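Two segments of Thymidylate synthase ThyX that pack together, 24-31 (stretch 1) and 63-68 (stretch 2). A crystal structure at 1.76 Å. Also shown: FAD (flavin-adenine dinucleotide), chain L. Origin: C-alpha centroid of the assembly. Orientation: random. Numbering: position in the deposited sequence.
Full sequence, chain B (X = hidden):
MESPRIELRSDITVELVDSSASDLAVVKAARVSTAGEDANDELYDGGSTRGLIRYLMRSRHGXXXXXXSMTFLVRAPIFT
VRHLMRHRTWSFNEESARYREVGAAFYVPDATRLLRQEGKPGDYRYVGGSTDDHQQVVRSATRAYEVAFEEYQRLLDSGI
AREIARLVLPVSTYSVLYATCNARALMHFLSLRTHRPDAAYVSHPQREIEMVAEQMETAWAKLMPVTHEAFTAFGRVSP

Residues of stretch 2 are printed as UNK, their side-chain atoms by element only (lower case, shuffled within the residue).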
ATOM      1  N   LEU B  24       5.147  24.226   4.256  1.00 10.92           N
ATOM      2  CA  LEU B  24       5.521  24.155   5.658  1.00 14.15           C
ATOM      3  C   LEU B  24       5.247  22.783   6.272  1.00 14.05           C
ATOM      4  O   LEU B  24       6.021  22.337   7.116  1.00 15.26           O
ATOM      5  CB  LEU B  24       4.740  25.218   6.406  1.00 16.02           C
ATOM      6  CG  LEU B  24       4.898  25.021   7.912  1.00 21.54           C
ATOM      7  CD1 LEU B  24       6.274  25.521   8.479  1.00 19.98           C
ATOM      8  CD2 LEU B  24       3.654  25.589   8.678  1.00 25.99           C
ATOM      9  N   ALA B  25       4.195  22.119   5.821  1.00 14.50           N
ATOM     10  CA  ALA B  25       3.889  20.775   6.390  1.00 16.18           C
ATOM     11  C   ALA B  25       5.019  19.780   6.090  1.00 15.41           C
ATOM     12  O   ALA B  25       5.265  18.832   6.863  1.00 14.84           O
ATOM     13  CB  ALA B  25       2.487  20.261   5.777  1.00 15.77           C
ATOM     14  N   VAL B  26       5.686  19.964   4.949  1.00  9.88           N
ATOM     15  CA  VAL B  26       6.820  19.074   4.621  1.00 10.47           C
ATOM     16  C   VAL B  26       8.006  19.322   5.496  1.00 11.21           C
ATOM     17  O   VAL B  26       8.649  18.397   5.928  1.00 11.89           O
ATOM     18  CB  VAL B  26       7.263  19.340   3.182  1.00  9.19           C
ATOM     19  CG1 VAL B  26       8.455  18.343   2.707  1.00 10.36           C
ATOM     20  CG2 VAL B  26       6.096  19.195   2.272  1.00  9.53           C
ATOM     21  N   VAL B  27       8.367  20.632   5.668  1.00 12.21           N
ATOM     22  CA  VAL B  27       9.503  21.048   6.451  1.00 13.45           C
ATOM     23  C   VAL B  27       9.323  20.555   7.907  1.00 12.66           C
ATOM     24  O   VAL B  27      10.286  20.042   8.503  1.00 12.90           O
ATOM     25  CB  VAL B  27       9.540  22.629   6.465  1.00 15.07           C
ATOM     26  CG1 VAL B  27      10.594  23.115   7.521  1.00 22.44           C
ATOM     27  CG2 VAL B  27       9.842  23.136   4.979  1.00 19.34           C
ATOM     28  N   LYS B  28       8.105  20.720   8.405  1.00 12.01           N
ATOM     29  CA  LYS B  28       7.839  20.308   9.856  1.00 15.29           C
ATOM     30  C   LYS B  28       8.051  18.814   9.985  1.00 14.51           C
ATOM     31  O   LYS B  28       8.637  18.387  10.975  1.00 14.47           O
ATOM     32  CB  LYS B  28       6.438  20.683  10.292  1.00 15.83           C
ATOM     33  CG  LYS B  28       6.297  22.232  10.549  1.00 17.52           C
ATOM     34  CD  LYS B  28       4.847  22.574  10.871  1.00 28.33           C
ATOM     35  CE  LYS B  28       4.604  22.889  12.369  1.00 36.78           C
ATOM     36  NZ  LYS B  28       3.115  22.907  12.774  1.00 39.27           N
ATOM     37  N   ALA B  29       7.498  18.029   9.043  1.00 12.74           N
ATOM     38  CA  ALA B  29       7.622  16.534   9.099  1.00 13.57           C
ATOM     39  C   ALA B  29       9.061  16.155   8.960  1.00 13.16           C
ATOM     40  O   ALA B  29       9.607  15.374   9.729  1.00 15.40           O
ATOM     41  CB  ALA B  29       6.818  15.893   7.986  1.00 14.39           C
ATOM     42  N   ALA B  30       9.796  16.821   8.048  1.00 14.46           N
ATOM     43  CA  ALA B  30      11.193  16.495   7.855  1.00 14.89           C
ATOM     44  C   ALA B  30      12.118  16.813   9.056  1.00 18.87           C
ATOM     45  O   ALA B  30      13.081  16.031   9.323  1.00 20.93           O
ATOM     46  CB  ALA B  30      11.795  17.242   6.620  1.00 14.19           C
ATOM     47  N   ARG B  31      11.856  17.931   9.703  1.00 17.44           N
ATOM     48  CA  ARG B  31      12.757  18.404  10.790  1.00 20.66           C
ATOM     49  C   ARG B  31      12.356  17.899  12.170  1.00 20.98           C
ATOM     50  O   ARG B  31      12.947  18.326  13.167  1.00 22.61           O
ATOM     51  CB  ARG B  31      12.736  19.926  10.861  1.00 20.18           C
ATOM     52  CG  ARG B  31      13.428  20.524   9.670  1.00 30.28           C
ATOM     53  CD  ARG B  31      13.992  21.975   9.989  1.00 41.55           C
ATOM     54  NE  ARG B  31      14.838  22.470   8.882  1.00 50.30           N
ATOM     55  CZ  ARG B  31      14.532  23.521   8.091  1.00 53.40           C
ATOM     56  NH1 ARG B  31      15.343  23.883   7.090  1.00 55.26           N
ATOM     57  NH2 ARG B  31      13.417  24.217   8.300  1.00 55.24           N
ATOM     58  N   UNK B  63       9.230  10.664   1.967  1.00  9.99           N
ATOM     59  CA  UNK B  63       8.341  10.425   3.054  1.00 12.23           C
ATOM     60  C   UNK B  63       7.757  11.718   3.679  1.00  9.88           C
ATOM     61  O   UNK B  63       6.568  11.822   3.962  1.00 10.36           O
ATOM     62  c   UNK B  63       9.148   9.609   4.085  1.00 15.34           C
ATOM     63  o   UNK B  63       8.216   9.324   4.978  1.00 18.51           O
ATOM     64  N   UNK B  64       8.587  12.759   3.914  1.00 10.75           N
ATOM     65  CA  UNK B  64       8.065  13.999   4.370  1.00  9.18           C
ATOM     66  C   UNK B  64       6.987  14.624   3.522  1.00 11.63           C
ATOM     67  O   UNK B  64       6.157  15.356   4.066  1.00 11.66           O
ATOM     68  c   UNK B  64       9.295  14.965   4.417  1.00 10.69           C
ATOM     69  c   UNK B  64      10.466  14.002   4.675  1.00 11.01           C
ATOM     70  c   UNK B  64      10.073  12.822   3.763  1.00 11.25           C
ATOM     71  N   UNK B  65       6.947  14.342   2.215  1.00  7.37           N
ATOM     72  CA  UNK B  65       5.901  14.899   1.403  1.00  7.66           C
ATOM     73  C   UNK B  65       4.548  14.195   1.534  1.00  7.04           C
ATOM     74  O   UNK B  65       3.554  14.535   0.871  1.00  9.78           O
ATOM     75  c   UNK B  65       9.827  17.362  -0.831  1.00  9.21           C
ATOM     76  c   UNK B  65       7.607  15.695  -0.339  1.00  7.32           C
ATOM     77  c   UNK B  65       8.570  17.873  -0.818  1.00  8.33           C
ATOM     78  c   UNK B  65       6.352  14.820  -0.059  1.00  5.33           C
ATOM     79  c   UNK B  65       8.868  15.146  -0.340  1.00  8.79           C
ATOM     80  c   UNK B  65       7.467  17.079  -0.594  1.00 10.43           C
ATOM     81  c   UNK B  65      10.030  16.010  -0.517  1.00 12.60           C
ATOM     82  N   UNK B  66       4.452  13.189   2.387  1.00  8.47           N
ATOM     83  CA  UNK B  66       3.157  12.468   2.564  1.00  7.02           C
ATOM     84  C   UNK B  66       2.298  13.071   3.657  1.00  8.95           C
ATOM     85  O   UNK B  66       1.130  12.596   3.809  1.00  7.77           O
ATOM     86  o   UNK B  66       3.969   8.277   3.288  1.00 10.76           O
ATOM     87  c   UNK B  66       4.138  10.244   1.842  1.00  6.91           C
ATOM     88  c   UNK B  66       3.428  10.983   2.957  1.00  7.60           C
ATOM     89  o   UNK B  66       5.241   8.140   1.498  1.00 11.50           O
ATOM     90  c   UNK B  66       4.481   8.761   2.241  1.00 11.70           C
ATOM     91  N   UNK B  67       2.837  14.021   4.430  1.00  9.64           N
ATOM     92  CA  UNK B  67       2.082  14.457   5.626  1.00 11.19           C
ATOM     93  C   UNK B  67       1.147  15.603   5.247  1.00 11.59           C
ATOM     94  O   UNK B  67       1.264  16.729   5.735  1.00 12.82           O
ATOM     95  c   UNK B  67       4.916  13.034   6.662  1.00 11.42           C
ATOM     96  n   UNK B  67       3.435  12.799   8.239  1.00 11.45           N
ATOM     97  c   UNK B  67       4.242  11.759   8.341  1.00 10.44           C
ATOM     98  c   UNK B  67       3.058  14.823   6.775  1.00  8.73           C
ATOM     99  n   UNK B  67       5.162  11.875   7.414  1.00 10.45           N
ATOM    100  c   UNK B  67       3.823  13.612   7.189  1.00  7.51           C
ATOM    101  N   UNK B  68       0.194  15.323   4.341  1.00  9.82           N
ATOM    102  CA  UNK B  68      -0.753  16.309   3.874  1.00  8.91           C
ATOM    103  C   UNK B  68      -1.845  15.629   3.141  1.00 10.13           C
ATOM    104  O   UNK B  68      -1.718  14.409   2.922  1.00  9.87           O
ATOM    105  c   UNK B  68      -0.073  17.358   2.945  1.00  8.85           C
ATOM    106  c   UNK B  68       0.817  16.713   1.876  1.00 10.01           C
ATOM    107  n   UNK B  68       0.197  16.110   1.016  1.00  7.57           N
ATOM    108  o   UNK B  68       2.114  16.783   1.882  1.00 14.38           O
TER
HETATM  109  PA  FAD L 302       8.009   2.038   0.563  1.00  9.35           P
HETATM  110  O1A FAD L 302       8.271   0.725   0.173  1.00  9.39           O
HETATM  111  O2A FAD L 302       7.288   2.208   1.833  1.00  8.06           O
HETATM  112  O5B FAD L 302       7.065   2.635  -0.600  1.00  9.65           O
HETATM  113  C5B FAD L 302       7.432   2.442  -1.876  1.00  8.16           C
HETATM  114  C4B FAD L 302       6.905   3.629  -2.795  1.00  8.71           C
HETATM  115  O4B FAD L 302       5.477   3.367  -2.721  1.00 11.75           O
HETATM  116  C3B FAD L 302       7.084   5.045  -2.259  1.00  8.53           C
HETATM  117  O3B FAD L 302       8.342   5.438  -2.816  1.00 10.92           O
HETATM  118  C2B FAD L 302       5.940   5.800  -2.890  1.00 11.51           C
HETATM  119  O2B FAD L 302       6.157   6.029  -4.326  1.00 13.36           O
HETATM  120  C1B FAD L 302       4.854   4.743  -2.684  1.00  7.70           C
HETATM  121  N9A FAD L 302       4.109   4.870  -1.403  1.00  8.57           N
HETATM  122  C8A FAD L 302       3.914   3.886  -0.471  1.00 12.19           C
HETATM  123  N7A FAD L 302       3.054   4.384   0.478  1.00  7.92           N
HETATM  124  C5A FAD L 302       2.732   5.671   0.155  1.00  8.23           C
HETATM  125  C6A FAD L 302       1.941   6.621   0.776  1.00 11.09           C
HETATM  126  N6A FAD L 302       1.237   6.362   1.882  1.00  9.80           N
HETATM  127  N1A FAD L 302       1.808   7.841   0.166  1.00  9.20           N
HETATM  128  C2A FAD L 302       2.432   8.087  -0.987  1.00  9.08           C
HETATM  129  N3A FAD L 302       3.211   7.150  -1.626  1.00  9.13           N
HETATM  130  C4A FAD L 302       3.398   5.946  -1.049  1.00  8.80           C
HETATM  131  N1  FAD L 302      12.985   7.862   7.745  1.00  7.03           N
HETATM  132  C2  FAD L 302      12.716   8.620   8.787  1.00  9.90           C
HETATM  133  O2  FAD L 302      11.655   8.480   9.419  1.00  9.75           O
HETATM  134  N3  FAD L 302      13.597   9.642   9.179  1.00  9.36           N
HETATM  135  C4  FAD L 302      14.747   9.905   8.483  1.00 12.96           C
HETATM  136  O4  FAD L 302      15.502  10.842   8.853  1.00 11.93           O
HETATM  137  C4X FAD L 302      15.060   9.098   7.353  1.00 10.88           C
HETATM  138  N5  FAD L 302      16.193   9.331   6.627  1.00 14.39           N
HETATM  139  C5X FAD L 302      16.547   8.404   5.636  1.00 15.38           C
HETATM  140  C6  FAD L 302      17.826   8.489   4.972  1.00 14.90           C
HETATM  141  C7  FAD L 302      18.126   7.496   4.009  1.00 16.46           C
HETATM  142  C7M FAD L 302      19.525   7.672   3.305  1.00 20.06           C
HETATM  143  C8  FAD L 302      17.272   6.428   3.682  1.00 13.62           C
HETATM  144  C8M FAD L 302      17.504   5.329   2.606  1.00 20.04           C
HETATM  145  C9  FAD L 302      16.045   6.358   4.350  1.00 13.54           C
HETATM  146  C9A FAD L 302      15.690   7.337   5.276  1.00 10.25           C
HETATM  147  N10 FAD L 302      14.457   7.193   5.982  1.00  8.78           N
HETATM  148  C10 FAD L 302      14.182   8.058   6.989  1.00  9.23           C
HETATM  149  C1' FAD L 302      13.459   6.154   5.623  1.00  9.58           C
HETATM  150  C2' FAD L 302      12.652   6.717   4.370  1.00  8.69           C
HETATM  151  O2' FAD L 302      11.890   7.920   4.675  1.00 10.66           O
HETATM  152  C3' FAD L 302      11.648   5.666   3.910  1.00 11.07           C
HETATM  153  O3' FAD L 302      10.819   5.298   5.012  1.00 10.98           O
HETATM  154  C4' FAD L 302      12.349   4.386   3.373  1.00 12.09           C
HETATM  155  O4' FAD L 302      13.423   4.770   2.543  1.00 12.91           O
HETATM  156  C5' FAD L 302      11.394   3.556   2.542  1.00 10.45           C
HETATM  157  O5' FAD L 302      11.186   4.306   1.278  1.00  9.73           O
HETATM  158  P   FAD L 302       9.715   4.376   0.632  1.00  9.41           P
HETATM  159  O1P FAD L 302       8.751   5.033   1.515  1.00  9.94           O
HETATM  160  O2P FAD L 302       9.979   5.145  -0.650  1.00 12.03           O
HETATM  161  O3P FAD L 302       9.376   2.845   0.384  1.00  9.08           O

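Position 63 carries two side-chain atoms, one carbon and then one oxygen, without a branch. Nothing on stretch 1 lies within reach; the carbon instead approaches the flavin cofactor. This is Ser63, whose CB sits 3.3 Å from FAD O2', so that the short side chain itself lies against this ribityl hydroxyl.

At position 64 three carbons close a ring back onto the backbone nitrogen, which only proline does, and they pack on Val26 and Ala30. The CA-to-CB bond of Pro64 points toward the helix: its CB lies 3.8 Å from Val26 O and 3.9 Å from Val26 CG1, and its CG lies 4.0 Å from Ala30 CB, while Pro64 O is 4.0 Å from Ala29 CB. A compact apolar ring suits this site, and its phi of -55° fits the 3-10 segment.

Position 65 shows one carbon followed by a ring of six carbons with no further atom, lying against Val26 CG1, so it is phenylalanine rather than tyrosine. Although the CA-to-CB bond of Phe65 points away from the helix, the ring comes back to it. Val26 CG1 lies over one face, 3.8 Å from the ring centroid and 20° off the normal, a CH-pi contact; its closest ring atom is Phe65 CE1, at 3.6 Å.

Position 66 has three carbons in a chain, the third bearing two oxygens, and touches nothing on stretch 1: Glu66. Its CA-to-CB bond points away. Its CD is 3.5 Å from FAD N1A, and both carboxylate oxygens are hydrogen-bonded elsewhere in the structure, which offsets the cost of burying an acidic group.

At position 67 one carbon leads to a five-membered ring of three carbons and two nitrogens, which meets Ala29 CB: His67. Its CD2 is 3.7 Å from Ala29 CB, and its backbone O lies 3.7 Å from Ala25 CB. A ring carbon can thus meet the helix while ND1 is hydrogen-bonded elsewhere in the structure.

Position 68 has two carbons, the second carrying one oxygen and one nitrogen, with no contact within 4.5 Å: Asn68. Its CA-to-CB bond points toward the helix, beside which a short polar side chain fits without pressing on it.

No hydrogen bond crosses between the stretches, so the contact rests on apolar packing. The backbones come closest at Val26 and Pro64, with CA atoms 5.2 Å apart. Val26 sits against Pro64 and Phe65, while the short side chains of Ala25, Ala29 and Ala30 leave room for the 3-10 segment and the residue after it to lie close to the helix.

Stretch 2 63-68: SPFEHN
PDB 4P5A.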